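Local coordinates for protein NOV homolog (Rattus norvegicus, PDB 5NB8), which regulates cell proliferation, adhesion, migration, differentiation and survival by binding integrins or membrane receptors such as NOTCH1, and is seen here as its von Willebrand factor type C domain, at residues E20-H26 / V37-L42. Numbering follows the deposited sequence.
Sequences EPNCQYH and VPRCQL
The open end of an antiparallel beta hairpin in the von Willebrand factor type C domain is closed by backbone bonds and a long arginine. His-26 and Val-37 form a hydrogen-bonded pair, N to O in both directions (3.0 Å from His-26 N to Val-37 O). Beyond the non-hydrogen-bonded pair Tyr-25 and Pro-38, Gln-24 O is gripped twice, by Arg-39 N (2.9 Å), which sits above the carbonyl plane, and by a water that also accepts from Cys-40 N. The Tyr-25 ring leans obliquely over the opposite strand, CE2 3.9 Å from Pro-38 CB and CD2 3.5 Å from Val-37 O. Replacing this tyrosine with an alanine is likely to strip Pro-38 CB of its cross-strand apolar contact and leave a gap beside the strand. With CG beside the backbone N (chi1 -64°) and a bend at chi3 (58°), Arg-39 reaches across the turn to Glu-20, its CD 4.1 Å from His-26 CB. Its NH2 makes a salt bridge to Glu-20 OE1 (2.8 Å) whose hydrogen bond is weak, with the carboxylate and guanidinium planes 80° apart; Cys-23 O lies over one guanidinium face. Before strand 25-30, Asn-22 OD1 accepts from Gln-24 N in an Asx turn. Disulfides from Cys-23 to Cys-63 and Cys-40 to Cys-64, with Gln-24 NE2 hydrogen-bonded to Glu-65 OE2 and Cys-63 O, tie this hairpin end to the chain just before strand 66-69.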
ATOM      1  N   GLU A  20       8.558  -5.239   0.707  1.00 38.92           N
ATOM      2  CA  GLU A  20       7.117  -5.182   0.462  1.00 47.43           C
ATOM      3  C   GLU A  20       6.407  -5.982   1.542  1.00 40.76           C
ATOM      4  O   GLU A  20       6.506  -7.226   1.554  1.00 45.79           O
ATOM      5  CB  GLU A  20       6.782  -5.728  -0.921  1.00 61.14           C
ATOM      6  CG  GLU A  20       7.685  -5.184  -2.001  1.00 80.84           C
ATOM      7  CD  GLU A  20       7.506  -5.911  -3.306  1.00 99.73           C
ATOM      8  OE1 GLU A  20       6.449  -6.560  -3.476  1.00105.20           O
ATOM      9  OE2 GLU A  20       8.421  -5.840  -4.156  1.00107.23           O
ATOM     10  N   PRO A  21       5.706  -5.338   2.473  1.00 37.08           N
ATOM     11  CA  PRO A  21       4.983  -6.124   3.479  1.00 37.30           C
ATOM     12  C   PRO A  21       3.785  -6.842   2.878  1.00 49.90           C
ATOM     13  O   PRO A  21       3.380  -7.889   3.396  1.00 49.77           O
ATOM     14  CB  PRO A  21       4.571  -5.078   4.518  1.00 30.87           C
ATOM     15  CG  PRO A  21       4.437  -3.790   3.717  1.00 39.00           C
ATOM     16  CD  PRO A  21       5.465  -3.889   2.600  1.00 36.94           C
ATOM     17  N   ASN A  22       3.227  -6.307   1.795  1.00 43.43           N
ATOM     18  CA  ASN A  22       2.215  -6.966   0.972  1.00 44.81           C
ATOM     19  C   ASN A  22       2.346  -6.389  -0.435  1.00 43.98           C
ATOM     20  O   ASN A  22       3.155  -5.488  -0.676  1.00 46.22           O
ATOM     21  CB  ASN A  22       0.805  -6.777   1.558  1.00 42.10           C
ATOM     22  CG  ASN A  22       0.474  -5.312   1.824  1.00 44.42           C
ATOM     23  OD1 ASN A  22       0.583  -4.465   0.931  1.00 48.62           O
ATOM     24  ND2 ASN A  22       0.118  -4.999   3.060  1.00 47.13           N
ATOM     25  N   CYS A  23       1.538  -6.903  -1.372  1.00 34.24           N
ATOM     26  CA  CYS A  23       1.608  -6.460  -2.765  1.00 32.23           C
ATOM     27  C   CYS A  23       1.175  -5.012  -2.955  1.00 35.74           C
ATOM     28  O   CYS A  23       1.465  -4.420  -4.002  1.00 36.66           O
ATOM     29  CB  CYS A  23       0.750  -7.377  -3.654  1.00 44.55           C
ATOM     30  SG  CYS A  23      -1.036  -7.187  -3.385  1.00 49.75           S
ATOM     31  N   GLN A  24       0.509  -4.418  -1.970  1.00 34.13           N
ATOM     32  CA  GLN A  24      -0.033  -3.077  -2.112  1.00 32.41           C
ATOM     33  C   GLN A  24       0.938  -1.969  -1.714  1.00 38.36           C
ATOM     34  O   GLN A  24       0.655  -0.798  -1.993  1.00 40.82           O
ATOM     35  CB  GLN A  24      -1.318  -2.958  -1.289  1.00 34.94           C
ATOM     36  CG  GLN A  24      -2.405  -3.946  -1.757  1.00 40.80           C
ATOM     37  CD  GLN A  24      -3.774  -3.580  -1.245  1.00 45.83           C
ATOM     38  OE1 GLN A  24      -3.906  -2.688  -0.411  1.00 56.76           O
ATOM     39  NE2 GLN A  24      -4.807  -4.253  -1.751  1.00 55.13           N
ATOM     40  N   TYR A  25       2.068  -2.284  -1.079  1.00 32.48           N
ATOM     41  CA  TYR A  25       2.948  -1.227  -0.578  1.00 37.28           C
ATOM     42  C   TYR A  25       4.418  -1.538  -0.834  1.00 37.74           C
ATOM     43  O   TYR A  25       4.834  -2.697  -0.857  1.00 36.56           O
ATOM     44  CB  TYR A  25       2.716  -0.986   0.916  1.00 33.50           C
ATOM     45  CG  TYR A  25       1.538  -0.078   1.140  1.00 38.68           C
ATOM     46  CD1 TYR A  25       0.255  -0.588   1.260  1.00 43.16           C
ATOM     47  CD2 TYR A  25       1.704   1.297   1.190  1.00 37.49           C
ATOM     48  CE1 TYR A  25      -0.835   0.249   1.449  1.00 47.61           C
ATOM     49  CE2 TYR A  25       0.621   2.141   1.366  1.00 47.54           C
ATOM     50  CZ  TYR A  25      -0.649   1.604   1.492  1.00 48.92           C
ATOM     51  OH  TYR A  25      -1.727   2.435   1.675  1.00 61.27           O
ATOM     52  N   HIS A  26       5.197  -0.475  -1.032  1.00 39.49           N
ATOM     53  CA  HIS A  26       6.644  -0.547  -1.194  1.00 36.11           C
ATOM     54  C   HIS A  26       7.268   0.328  -0.115  1.00 33.76           C
ATOM     55  O   HIS A  26       6.956   1.519  -0.034  1.00 32.19           O
ATOM     56  CB  HIS A  26       7.055  -0.070  -2.588  1.00 47.69           C
ATOM     57  CG  HIS A  26       8.530  -0.095  -2.840  1.00 69.29           C
ATOM     58  ND1 HIS A  26       9.219  -1.258  -3.106  1.00 76.39           N
ATOM     59  CD2 HIS A  26       9.444   0.903  -2.890  1.00 76.66           C
ATOM     60  CE1 HIS A  26      10.497  -0.977  -3.294  1.00 77.66           C
ATOM     61  NE2 HIS A  26      10.659   0.328  -3.171  1.00 76.06           N
ATOM     62  N   VAL A  37       5.189   3.643   0.163  1.00 38.26           N
ATOM     63  CA  VAL A  37       4.322   4.247  -0.850  1.00 32.55           C
ATOM     64  C   VAL A  37       3.333   3.220  -1.384  1.00 32.00           C
ATOM     65  O   VAL A  37       3.697   2.054  -1.591  1.00 28.91           O
ATOM     66  CB  VAL A  37       5.140   4.840  -2.004  1.00 33.70           C
ATOM     67  CG1 VAL A  37       5.873   6.100  -1.540  1.00 33.88           C
ATOM     68  CG2 VAL A  37       6.156   3.816  -2.501  1.00 32.05           C
ATOM     69  N   PRO A  38       2.100   3.622  -1.662  1.00 29.08           N
ATOM     70  CA  PRO A  38       1.137   2.692  -2.244  1.00 32.54           C
ATOM     71  C   PRO A  38       1.508   2.349  -3.670  1.00 33.98           C
ATOM     72  O   PRO A  38       2.050   3.168  -4.417  1.00 33.90           O
ATOM     73  CB  PRO A  38      -0.187   3.464  -2.188  1.00 34.18           C
ATOM     74  CG  PRO A  38       0.221   4.909  -2.225  1.00 38.47           C
ATOM     75  CD  PRO A  38       1.571   4.999  -1.566  1.00 33.22           C
ATOM     76  N   ARG A  39       1.231   1.104  -4.036  1.00 32.06           N
ATOM     77  CA  ARG A  39       1.400   0.644  -5.403  1.00 33.22           C
ATOM     78  C   ARG A  39       0.086   0.601  -6.171  1.00 34.49           C
ATOM     79  O   ARG A  39       0.107   0.472  -7.396  1.00 35.62           O
ATOM     80  CB  ARG A  39       2.070  -0.735  -5.406  1.00 38.42           C
ATOM     81  CG  ARG A  39       3.491  -0.671  -4.824  1.00 40.62           C
ATOM     82  CD  ARG A  39       4.089  -2.036  -4.580  1.00 50.09           C
ATOM     83  NE  ARG A  39       4.138  -2.829  -5.798  1.00 59.95           N
ATOM     84  CZ  ARG A  39       4.447  -4.121  -5.830  1.00 69.34           C
ATOM     85  NH1 ARG A  39       4.470  -4.770  -6.984  1.00 68.57           N
ATOM     86  NH2 ARG A  39       4.736  -4.762  -4.707  1.00 75.07           N
ATOM     87  N   CYS A  40      -1.042   0.739  -5.487  1.00 37.84           N
ATOM     88  CA  CYS A  40      -2.347   0.806  -6.133  1.00 41.87           C
ATOM     89  C   CYS A  40      -2.724   2.264  -6.385  1.00 41.19           C
ATOM     90  O   CYS A  40      -2.082   3.194  -5.888  1.00 35.82           O
ATOM     91  CB  CYS A  40      -3.407   0.112  -5.271  1.00 38.77           C
ATOM     92  SG  CYS A  40      -3.096  -1.656  -4.950  1.00 37.43           S
ATOM     93  N   GLN A  41      -3.776   2.461  -7.178  1.00 34.62           N
ATOM     94  CA  GLN A  41      -4.338   3.789  -7.415  1.00 39.18           C
ATOM     95  C   GLN A  41      -5.383   4.072  -6.352  1.00 44.52           C
ATOM     96  O   GLN A  41      -6.486   3.517  -6.398  1.00 40.77           O
ATOM     97  CB  GLN A  41      -4.991   3.889  -8.787  1.00 44.60           C
ATOM     98  CG  GLN A  41      -4.097   4.211  -9.922  1.00 43.48           C
ATOM     99  CD  GLN A  41      -4.886   4.447 -11.204  1.00 42.72           C
ATOM    100  OE1 GLN A  41      -5.571   5.465 -11.371  1.00 40.33           O
ATOM    101  NE2 GLN A  41      -4.782   3.499 -12.122  1.00 36.01           N
ATOM    102  N   LEU A  42      -5.057   4.948  -5.405  1.00 34.13           N
ATOM    103  CA  LEU A  42      -6.031   5.322  -4.384  1.00 33.97           C
ATOM    104  C   LEU A  42      -6.944   6.412  -4.943  1.00 45.98           C
ATOM    105  O   LEU A  42      -6.984   7.543  -4.463  1.00 52.49           O
ATOM    106  CB  LEU A  42      -5.327   5.747  -3.097  1.00 33.98           C
ATOM    107  CG  LEU A  42      -4.400   4.619  -2.601  1.00 42.47           C
ATOM    108  CD1 LEU A  42      -3.833   4.870  -1.223  1.00 44.36           C
ATOM    109  CD2 LEU A  42      -5.138   3.299  -2.623  1.00 46.26           C
TER
HETATM  110  O   HOH W   1      -1.743   0.636  -2.598  1.00 34.48           O